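Putative glucose-6-phosphate 1-epimerase (Salmonella typhimurium, PDB 2HTA) probably acts as a hexose-6-phosphate mutarotase, interconverting the alpha and beta anomers of D-glucose 6-phosphate. Local coordinates at residues L63-V68 against K160-E165; L132-Q137 against A154-G159; R242-V247 against Q302-A307. One frame throughout, in Å; residues are numbered along the deposited sequence.

Interaction 1: L63-V68 against K160-E165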
loop_
_atom_site.group_PDB
_atom_site.type_symbol
_atom_site.label_atom_id
_atom_site.label_comp_id
_atom_site.label_asym_id
_atom_site.label_seq_id
_atom_site.Cartn_x
_atom_site.Cartn_y
_atom_site.Cartn_z
ATOM N N LEU A 63 7.380 -1.556 2.351
ATOM C CA LEU A 63 7.664 -2.786 1.601
ATOM C C LEU A 63 7.238 -4.038 2.355
ATOM O O LEU A 63 6.811 -5.025 1.734
ATOM C CB LEU A 63 9.187 -2.900 1.424
ATOM C CG LEU A 63 9.870 -1.702 0.757
ATOM C CD1 LEU A 63 11.373 -1.799 0.694
ATOM C CD2 LEU A 63 9.274 -1.569 -0.670
ATOM N N SER A 64 7.335 -4.004 3.681
ATOM C CA SER A 64 7.088 -5.255 4.460
ATOM C C SER A 64 6.755 -4.870 5.901
ATOM O O SER A 64 7.183 -3.820 6.362
ATOM C CB SER A 64 8.319 -6.208 4.433
ATOM O OG SER A 64 9.411 -5.695 5.174
ATOM N N TRP A 65 6.031 -5.743 6.596
ATOM C CA TRP A 65 5.691 -5.544 7.988
ATOM C C TRP A 65 5.424 -6.954 8.530
ATOM O O TRP A 65 4.579 -7.687 8.011
ATOM C CB TRP A 65 4.444 -4.618 8.153
ATOM C CG TRP A 65 3.912 -4.617 9.568
ATOM C CD1 TRP A 65 4.635 -4.329 10.728
ATOM C CD2 TRP A 65 2.600 -5.014 10.001
ATOM N NE1 TRP A 65 3.804 -4.432 11.821
ATOM C CE2 TRP A 65 2.579 -4.918 11.413
ATOM C CE3 TRP A 65 1.430 -5.437 9.322
ATOM C CZ2 TRP A 65 1.435 -5.236 12.191
ATOM C CZ3 TRP A 65 0.278 -5.733 10.081
ATOM C CH2 TRP A 65 0.302 -5.657 11.512
ATOM N N LYS A 66 6.122 -7.290 9.622
ATOM C CA LYS A 66 5.958 -8.563 10.257
ATOM C C LYS A 66 6.039 -8.337 11.761
ATOM O O LYS A 66 7.134 -8.112 12.288
ATOM C CB LYS A 66 7.064 -9.493 9.814
ATOM C CG LYS A 66 6.958 -10.921 10.371
ATOM C CD LYS A 66 8.041 -11.745 9.660
ATOM C CE LYS A 66 8.730 -12.645 10.614
ATOM N NZ LYS A 66 7.802 -13.783 10.963
ATOM N N PRO A 67 4.868 -8.345 12.445
ATOM C CA PRO A 67 4.912 -8.213 13.866
ATOM C C PRO A 67 5.381 -9.547 14.453
ATOM O O PRO A 67 5.220 -10.602 13.832
ATOM C CB PRO A 67 3.452 -7.902 14.250
ATOM C CG PRO A 67 2.637 -8.235 13.112
ATOM C CD PRO A 67 3.486 -8.511 11.935
ATOM N N VAL A 68 5.984 -9.476 15.622
ATOM C CA VAL A 68 6.521 -10.645 16.263
ATOM C C VAL A 68 5.433 -11.695 16.470
ATOM O O VAL A 68 4.290 -11.373 16.832
ATOM C CB VAL A 68 7.282 -10.278 17.602
ATOM C CG1 VAL A 68 6.360 -9.744 18.665
ATOM C CG2 VAL A 68 8.065 -11.422 18.096
ATOM N N LYS A 160 2.840 -3.983 16.862
ATOM C CA LYS A 160 1.833 -5.091 16.863
ATOM C C LYS A 160 0.749 -4.875 15.782
ATOM O O LYS A 160 0.201 -5.827 15.211
ATOM C CB LYS A 160 1.177 -5.117 18.265
ATOM C CG LYS A 160 0.082 -6.155 18.427
ATOM C CD LYS A 160 -0.439 -6.256 19.909
ATOM C CE LYS A 160 -0.991 -4.917 20.360
ATOM N NZ LYS A 160 -1.858 -4.935 21.625
ATOM N N THR A 161 0.404 -3.620 15.541
ATOM C CA THR A 161 -0.446 -3.318 14.423
ATOM C C THR A 161 0.334 -2.348 13.495
ATOM O O THR A 161 1.462 -1.900 13.795
ATOM C CB THR A 161 -1.734 -2.620 14.848
ATOM O OG1 THR A 161 -1.438 -1.366 15.442
ATOM C CG2 THR A 161 -2.627 -3.488 15.812
ATOM N N CYS A 162 -0.274 -1.996 12.371
ATOM C CA CYS A 162 0.417 -1.098 11.439
ATOM C C CYS A 162 -0.568 0.005 11.079
ATOM O O CYS A 162 -1.688 -0.310 10.675
ATOM C CB CYS A 162 0.827 -1.909 10.213
ATOM S SG CYS A 162 1.660 -0.855 8.933
ATOM N N GLU A 163 -0.194 1.270 11.271
ATOM C CA GLU A 163 -1.049 2.388 10.895
ATOM C C GLU A 163 -0.358 3.167 9.797
ATOM O O GLU A 163 0.863 3.363 9.828
ATOM C CB GLU A 163 -1.349 3.307 12.050
ATOM C CG GLU A 163 -1.871 2.540 13.254
ATOM C CD GLU A 163 -2.091 3.476 14.440
ATOM O OE1 GLU A 163 -2.223 4.726 14.196
ATOM O OE2 GLU A 163 -2.135 2.960 15.585
ATOM N N ILE A 164 -1.157 3.607 8.828
ATOM C CA ILE A 164 -0.643 4.384 7.675
ATOM C C ILE A 164 -1.562 5.589 7.584
ATOM O O ILE A 164 -2.767 5.413 7.588
ATOM C CB ILE A 164 -0.690 3.551 6.389
ATOM C CG1 ILE A 164 0.136 2.267 6.594
ATOM C CG2 ILE A 164 -0.109 4.396 5.179
ATOM C CD1 ILE A 164 -0.218 1.104 5.662
ATOM N N GLU A 165 -1.015 6.798 7.570
ATOM C CA GLU A 165 -1.862 7.980 7.402
ATOM C C GLU A 165 -1.211 8.890 6.362
ATOM O O GLU A 165 -0.053 9.289 6.512
ATOM C CB GLU A 165 -2.002 8.708 8.737
ATOM C CG GLU A 165 -2.799 10.058 8.667
ATOM C CD GLU A 165 -2.733 10.837 9.985
ATOM O OE1 GLU A 165 -1.629 11.270 10.395
ATOM O OE2 GLU A 165 -3.792 11.010 10.623
#
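The indole of Trp65 is sandwiched between two small groups. Over the centre of its six-membered ring sits Cys162 CB, 3.5 Å from the centroid and only 9° off the ring normal, a CH-pi contact. The opposite face is covered from within its own strand by Pro67, whose CD lies toward the rim of the ring. At the edge, near the ring plane, comes the backbone of Lys160, with Trp65 CZ2 3.3 Å from Lys160 O. The Lys160 side chain starts away from 63-68.

Torsions set up this fit. Trp65 CG is anti to its backbone N (chi1 169°), which carries the indole across to 160-165. Cys162 SG is also anti to its N (chi1 178°). The sulfur therefore stands higher above the same face than CB and meets the five-membered ring obliquely, Cys162 SG 4.6 Å from its centroid. Pro67 adds a lighter touch, its CB 4.0 Å from Lys160 O.

The two segments belong to different sheets of the mutarotase beta-sandwich. Strand 61-67 is the last strand of a five-stranded antiparallel sheet, while 162-169 lies inside a larger one. Leu63 and Ser64 both face Ser54, forming a classic beta bulge just before the tryptophan. Ile304, on the strand beside 162-169, and Val73 also touch the indole.

The indole N-H is satisfied by a hydrogen bond from Trp65 NE1 to Gly159 O, just before 160-165. That bond and the packing on both faces hold the ring's rotation. What joins the two segments directly is dispersion, CH-pi and sulfur-aromatic contact, suited to a buried seam between sheets.

Interaction 2: L132-Q137 against A154-G159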
loop_
_atom_site.group_PDB
_atom_site.type_symbol
_atom_site.label_atom_id
_atom_site.label_comp_id
_atom_site.label_asym_id
_atom_site.label_seq_id
_atom_site.Cartn_x
_atom_site.Cartn_y
_atom_site.Cartn_z
ATOM N N LEU A 132 7.139 6.762 12.127
ATOM C CA LEU A 132 7.996 7.451 11.154
ATOM C C LEU A 132 7.133 8.414 10.342
ATOM O O LEU A 132 5.969 8.102 10.050
ATOM C CB LEU A 132 8.608 6.455 10.147
ATOM C CG LEU A 132 9.484 5.287 10.639
ATOM C CD1 LEU A 132 8.590 4.095 10.928
ATOM C CD2 LEU A 132 10.465 4.935 9.500
ATOM N N THR A 133 7.719 9.560 9.988
ATOM C CA THR A 133 7.023 10.537 9.134
ATOM C C THR A 133 7.911 10.804 7.945
ATOM O O THR A 133 9.052 11.208 8.114
ATOM C CB THR A 133 6.833 11.821 9.839
ATOM O OG1 THR A 133 6.028 11.600 11.011
ATOM C CG2 THR A 133 6.087 12.779 8.939
ATOM N N PHE A 134 7.361 10.609 6.751
ATOM C CA PHE A 134 8.055 10.904 5.487
ATOM C C PHE A 134 7.377 12.120 4.868
ATOM O O PHE A 134 6.149 12.339 5.033
ATOM C CB PHE A 134 7.931 9.700 4.537
ATOM C CG PHE A 134 8.655 8.476 4.992
ATOM C CD1 PHE A 134 8.025 7.516 5.850
ATOM C CD2 PHE A 134 9.970 8.266 4.610
ATOM C CE1 PHE A 134 8.735 6.340 6.249
ATOM C CE2 PHE A 134 10.649 7.088 4.995
ATOM C CZ PHE A 134 10.048 6.148 5.801
ATOM N N GLU A 135 8.143 12.906 4.103
ATOM C CA GLU A 135 7.549 14.111 3.492
ATOM C C GLU A 135 7.938 14.181 1.998
ATOM O O GLU A 135 9.095 13.937 1.649
ATOM C CB GLU A 135 8.128 15.331 4.198
ATOM C CG GLU A 135 7.566 16.646 3.659
ATOM C CD GLU A 135 8.129 17.833 4.437
ATOM O OE1 GLU A 135 9.278 18.220 4.198
ATOM O OE2 GLU A 135 7.449 18.333 5.339
ATOM N N LEU A 136 6.987 14.582 1.161
ATOM C CA LEU A 136 7.260 14.861 -0.246
ATOM C C LEU A 136 6.800 16.273 -0.522
ATOM O O LEU A 136 5.753 16.690 -0.036
ATOM C CB LEU A 136 6.545 13.875 -1.155
ATOM C CG LEU A 136 6.840 14.086 -2.670
ATOM C CD1 LEU A 136 8.240 13.513 -2.996
ATOM C CD2 LEU A 136 5.806 13.295 -3.410
ATOM N N GLN A 137 7.610 17.060 -1.261
ATOM C CA GLN A 137 7.173 18.418 -1.615
ATOM C C GLN A 137 7.236 18.627 -3.101
ATOM O O GLN A 137 8.028 17.992 -3.796
ATOM C CB GLN A 137 8.022 19.471 -0.940
ATOM C CG GLN A 137 7.803 19.454 0.601
ATOM C CD GLN A 137 8.423 20.620 1.255
ATOM O OE1 GLN A 137 9.631 20.641 1.431
ATOM N NE2 GLN A 137 7.611 21.619 1.623
ATOM N N ALA A 154 3.450 11.194 4.972
ATOM C CA ALA A 154 3.008 9.799 5.182
ATOM C C ALA A 154 3.540 9.448 6.580
ATOM O O ALA A 154 4.758 9.491 6.812
ATOM C CB ALA A 154 3.578 8.856 4.129
ATOM N N ARG A 155 2.630 9.195 7.499
ATOM C CA ARG A 155 2.990 8.849 8.893
ATOM C C ARG A 155 2.650 7.413 9.090
ATOM O O ARG A 155 1.534 7.001 8.734
ATOM C CB ARG A 155 2.196 9.734 9.859
ATOM C CG ARG A 155 2.460 11.240 9.675
ATOM C CD ARG A 155 1.745 12.033 10.754
ATOM N NE ARG A 155 2.263 13.386 10.858
ATOM C CZ ARG A 155 1.740 14.432 10.224
ATOM N NH1 ARG A 155 2.278 15.642 10.370
ATOM N NH2 ARG A 155 0.657 14.270 9.481
ATOM N N PHE A 156 3.616 6.631 9.583
ATOM C CA PHE A 156 3.465 5.212 9.832
ATOM C C PHE A 156 3.647 4.901 11.299
ATOM O O PHE A 156 4.451 5.554 11.952
ATOM C CB PHE A 156 4.546 4.442 9.099
ATOM C CG PHE A 156 4.455 4.586 7.617
ATOM C CD1 PHE A 156 5.031 5.687 6.988
ATOM C CD2 PHE A 156 3.722 3.658 6.870
ATOM C CE1 PHE A 156 4.926 5.831 5.554
ATOM C CE2 PHE A 156 3.657 3.787 5.448
ATOM C CZ PHE A 156 4.238 4.875 4.832
ATOM N N LYS A 157 2.922 3.910 11.800
ATOM C CA LYS A 157 3.179 3.334 13.151
ATOM C C LYS A 157 3.359 1.846 12.944
ATOM O O LYS A 157 2.441 1.203 12.473
ATOM C CB LYS A 157 1.980 3.618 14.052
ATOM C CG LYS A 157 1.767 5.066 14.278
ATOM C CD LYS A 157 0.849 5.244 15.525
ATOM C CE LYS A 157 0.671 6.701 15.882
ATOM N NZ LYS A 157 -0.304 6.795 17.008
ATOM N N VAL A 158 4.555 1.293 13.180
ATOM C CA VAL A 158 4.760 -0.113 12.938
ATOM C C VAL A 158 5.075 -0.802 14.247
ATOM O O VAL A 158 5.979 -0.403 14.954
ATOM C CB VAL A 158 5.844 -0.423 11.839
ATOM C CG1 VAL A 158 5.373 0.170 10.485
ATOM C CG2 VAL A 158 7.209 0.195 12.192
ATOM N N GLY A 159 4.260 -1.765 14.578
ATOM C CA GLY A 159 4.387 -2.481 15.826
ATOM C C GLY A 159 3.560 -3.716 15.774
ATOM O O GLY A 159 3.551 -4.447 14.787
#
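Phe134 leaves its strand with CG anti to the carbonyl carbon (chi1 -67°) and the ring turned nearly perpendicular to the CA-CB-CG plane (chi2 88°). Its CB lies 4.5 Å from Ala154 CB, the residue paired with it across the strands. Further out, CD1 meets the ring of Phe156, 3.5 Å from Phe156 CE1. CE1 of Phe134 follows, 3.8 Å from Phe156 CD1. The two phenyl planes stand at 87°, but their approach is oblique. Leu120, Trp118 and Ala60 also touch this side chain. Ala154 O lies at the edge of the Phe134 ring, near its plane, and the same oxygen accepts the Phe134 backbone N-H.

The strands form an antiparallel ladder within the nine-stranded sheet of the mutarotase sandwich. Leu132 with Phe156 and Phe134 with Ala154 are hydrogen-bonded pairs. The bond from Phe134 N to Ala154 O is 2.8 Å long and almost straight. Phe156 N donates to Leu132 O, nearly along the C=O axis. Thr133 with Arg155 is the non-hydrogen-bonded pair between them, and its CA atoms are drawn in to 4.4 Å.

Leu132, Phe134, Ala154 and Phe156 point to the buried face. There Phe55, from the facing five-stranded sheet, meets both phenyl rings, edge-to-face with Phe156. Leu132 CD1 extends the apolar patch to Val158 CG2, 4.3 Å away. On the other face Thr133 and Arg155 run side by side. Thr133 OG1 rests 3.8 Å from Arg155 CG, on the aliphatic part of the arginine. The extended Arg155 chain carries its guanidinium onward to a salt bridge with Glu167.

Interaction 3: R242-V247 against Q302-A307; sequences RTIDVV and QTICVA
Arg242 holds its CG in the crowded position between backbone N and carbonyl carbon (chi1 67°), then runs fully extended. The chain crosses that of Val306 obliquely, Arg242 CD 3.9 Å from Val306 CG1. The guanidinium goes on to backbone oxygens: NH1 bonds to Glu71 O, NH2 to Glu72 O and Asn183 O. Ile244 and Ile304 share one conformation, CG2 anti to N and CG1 anti to the carbonyl carbon. They point the same way, side by side, with Ile244 CG2 3.5 Å from Ile304 CG2.

These strands are antiparallel neighbours in the large sheet of the mutarotase beta-sandwich. Three hydrogen-bonded pairs, Thr243 with Ala307, Asp245 with Cys305 and Val247 with Thr303, give six backbone bonds. The straightest, Val247 N to Thr303 O, is 2.7 Å at 179°.

Val246 CG1, anti to its N, presses on the flat amide of Gln302, 3.5 Å from CD. Gln302 is extended, CG anti to N (chi1 -178°); OE1 is hydrogen-bonded to Ser180 OG, NE2 to Thr283 OG1. These lie next in sequence to His179 and Glu282, the inferred active-site residues. On the opposite face, Thr243 OG1 sits 3.6 Å from Ala307 CB, and Asp245 CB packs beside Cys305 CB.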
loop_
_atom_site.group_PDB
_atom_site.type_symbol
_atom_site.label_atom_id
_atom_site.label_comp_id
_atom_site.label_asym_id
_atom_site.label_seq_id
_atom_site.Cartn_x
_atom_site.Cartn_y
_atom_site.Cartn_z
ATOM N N ARG A 242 -5.053 -17.381 9.652
ATOM C CA ARG A 242 -5.165 -16.077 10.306
ATOM C C ARG A 242 -6.230 -15.241 9.602
ATOM O O ARG A 242 -6.613 -15.586 8.477
ATOM C CB ARG A 242 -3.820 -15.345 10.234
ATOM C CG ARG A 242 -3.325 -14.904 8.815
ATOM C CD ARG A 242 -1.933 -14.364 8.931
ATOM N NE ARG A 242 -1.438 -13.889 7.630
ATOM C CZ ARG A 242 -0.244 -13.327 7.473
ATOM N NH1 ARG A 242 0.546 -13.181 8.525
ATOM N NH2 ARG A 242 0.155 -12.901 6.283
ATOM N N THR A 243 -6.686 -14.173 10.249
ATOM C CA THR A 243 -7.388 -13.105 9.481
ATOM C C THR A 243 -6.541 -11.828 9.542
ATOM O O THR A 243 -5.765 -11.603 10.500
ATOM C CB THR A 243 -8.786 -12.771 10.064
ATOM O OG1 THR A 243 -8.619 -12.443 11.421
ATOM C CG2 THR A 243 -9.737 -13.938 9.986
ATOM N N ILE A 244 -6.626 -11.030 8.493
ATOM C CA ILE A 244 -6.052 -9.711 8.528
ATOM C C ILE A 244 -7.211 -8.700 8.466
ATOM O O ILE A 244 -8.087 -8.779 7.573
ATOM C CB ILE A 244 -5.050 -9.492 7.368
ATOM C CG1 ILE A 244 -3.830 -10.474 7.470
ATOM C CG2 ILE A 244 -4.586 -8.056 7.349
ATOM C CD1 ILE A 244 -3.084 -10.668 6.060
ATOM N N ASP A 245 -7.239 -7.805 9.436
ATOM C CA ASP A 245 -8.245 -6.742 9.479
ATOM C C ASP A 245 -7.637 -5.536 8.804
ATOM O O ASP A 245 -6.543 -5.125 9.165
ATOM C CB ASP A 245 -8.562 -6.404 10.922
ATOM C CG ASP A 245 -9.235 -7.543 11.625
ATOM O OD1 ASP A 245 -9.927 -8.395 10.972
ATOM O OD2 ASP A 245 -9.058 -7.608 12.846
ATOM N N VAL A 246 -8.348 -4.957 7.836
ATOM C CA VAL A 246 -7.873 -3.745 7.145
ATOM C C VAL A 246 -8.920 -2.666 7.392
ATOM O O VAL A 246 -10.042 -2.777 6.893
ATOM C CB VAL A 246 -7.699 -4.017 5.614
ATOM C CG1 VAL A 246 -7.004 -2.857 4.950
ATOM C CG2 VAL A 246 -6.917 -5.278 5.356
ATOM N N VAL A 247 -8.577 -1.673 8.219
ATOM C CA VAL A 247 -9.507 -0.672 8.641
ATOM C C VAL A 247 -9.264 0.615 7.851
ATOM O O VAL A 247 -8.131 1.090 7.747
ATOM C CB VAL A 247 -9.397 -0.392 10.109
ATOM C CG1 VAL A 247 -10.430 0.608 10.552
ATOM C CG2 VAL A 247 -9.575 -1.700 10.923
ATOM N N GLN A 302 -5.167 3.940 6.756
ATOM C CA GLN A 302 -5.428 2.512 6.836
ATOM C C GLN A 302 -4.691 1.935 8.087
ATOM O O GLN A 302 -3.545 2.312 8.333
ATOM C CB GLN A 302 -4.898 1.860 5.559
ATOM C CG GLN A 302 -5.168 0.330 5.525
ATOM C CD GLN A 302 -4.631 -0.339 4.312
ATOM O OE1 GLN A 302 -3.651 -1.069 4.398
ATOM N NE2 GLN A 302 -5.269 -0.089 3.140
ATOM N N THR A 303 -5.370 1.088 8.863
ATOM C CA THR A 303 -4.796 0.354 9.971
ATOM C C THR A 303 -4.969 -1.129 9.669
ATOM O O THR A 303 -5.982 -1.556 9.120
ATOM C CB THR A 303 -5.440 0.795 11.311
ATOM O OG1 THR A 303 -5.049 2.157 11.527
ATOM C CG2 THR A 303 -4.906 -0.050 12.490
ATOM N N ILE A 304 -3.901 -1.876 9.931
ATOM C CA ILE A 304 -3.853 -3.298 9.702
ATOM C C ILE A 304 -3.612 -4.031 11.031
ATOM O O ILE A 304 -2.701 -3.667 11.824
ATOM C CB ILE A 304 -2.698 -3.660 8.719
ATOM C CG1 ILE A 304 -2.716 -2.738 7.485
ATOM C CG2 ILE A 304 -2.807 -5.179 8.355
ATOM C CD1 ILE A 304 -1.380 -2.775 6.641
ATOM N N CYS A 305 -4.382 -5.089 11.235
ATOM C CA CYS A 305 -4.338 -5.870 12.505
ATOM C C CYS A 305 -4.388 -7.338 12.091
ATOM O O CYS A 305 -5.170 -7.719 11.203
ATOM C CB CYS A 305 -5.596 -5.488 13.315
ATOM S SG CYS A 305 -5.752 -6.330 14.830
ATOM N N VAL A 306 -3.552 -8.181 12.699
ATOM C CA VAL A 306 -3.589 -9.611 12.437
ATOM C C VAL A 306 -4.192 -10.385 13.623
ATOM O O VAL A 306 -3.920 -10.056 14.773
ATOM C CB VAL A 306 -2.183 -10.173 12.141
ATOM C CG1 VAL A 306 -2.295 -11.658 11.762
ATOM C CG2 VAL A 306 -1.577 -9.413 11.022
ATOM N N ALA A 307 -5.031 -11.388 13.319
ATOM C CA ALA A 307 -5.634 -12.264 14.366
ATOM C C ALA A 307 -5.570 -13.714 13.950
ATOM O O ALA A 307 -5.631 -14.048 12.774
ATOM C CB ALA A 307 -7.048 -11.882 14.662
#

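All three interactions reach the nine-stranded sheet. Interactions 2 and 3 are strand pairings within it, held by backbone hydrogen bonds; interaction 1 joins it to the five-stranded sheet, Trp65 and Pro67 meeting side chain and backbone. Interactions 1 and 2 are buried; interaction 3 is partly buried, its inner side mostly aliphatic with buried Arg242 and Gln302, its other face partly exposed. Strand 162-169 lies between the other pairs, with probable hydrogen bonds of 2.8 Å from Glu165 N to Arg155 O and from Ile164 N to Gln302 O. Interactions 2 and 3 do not touch; their nearest atoms are about 7 Å apart. Aromatic rings mark interactions 1 and 2, branched aliphatic chains and two polar groups interaction 3.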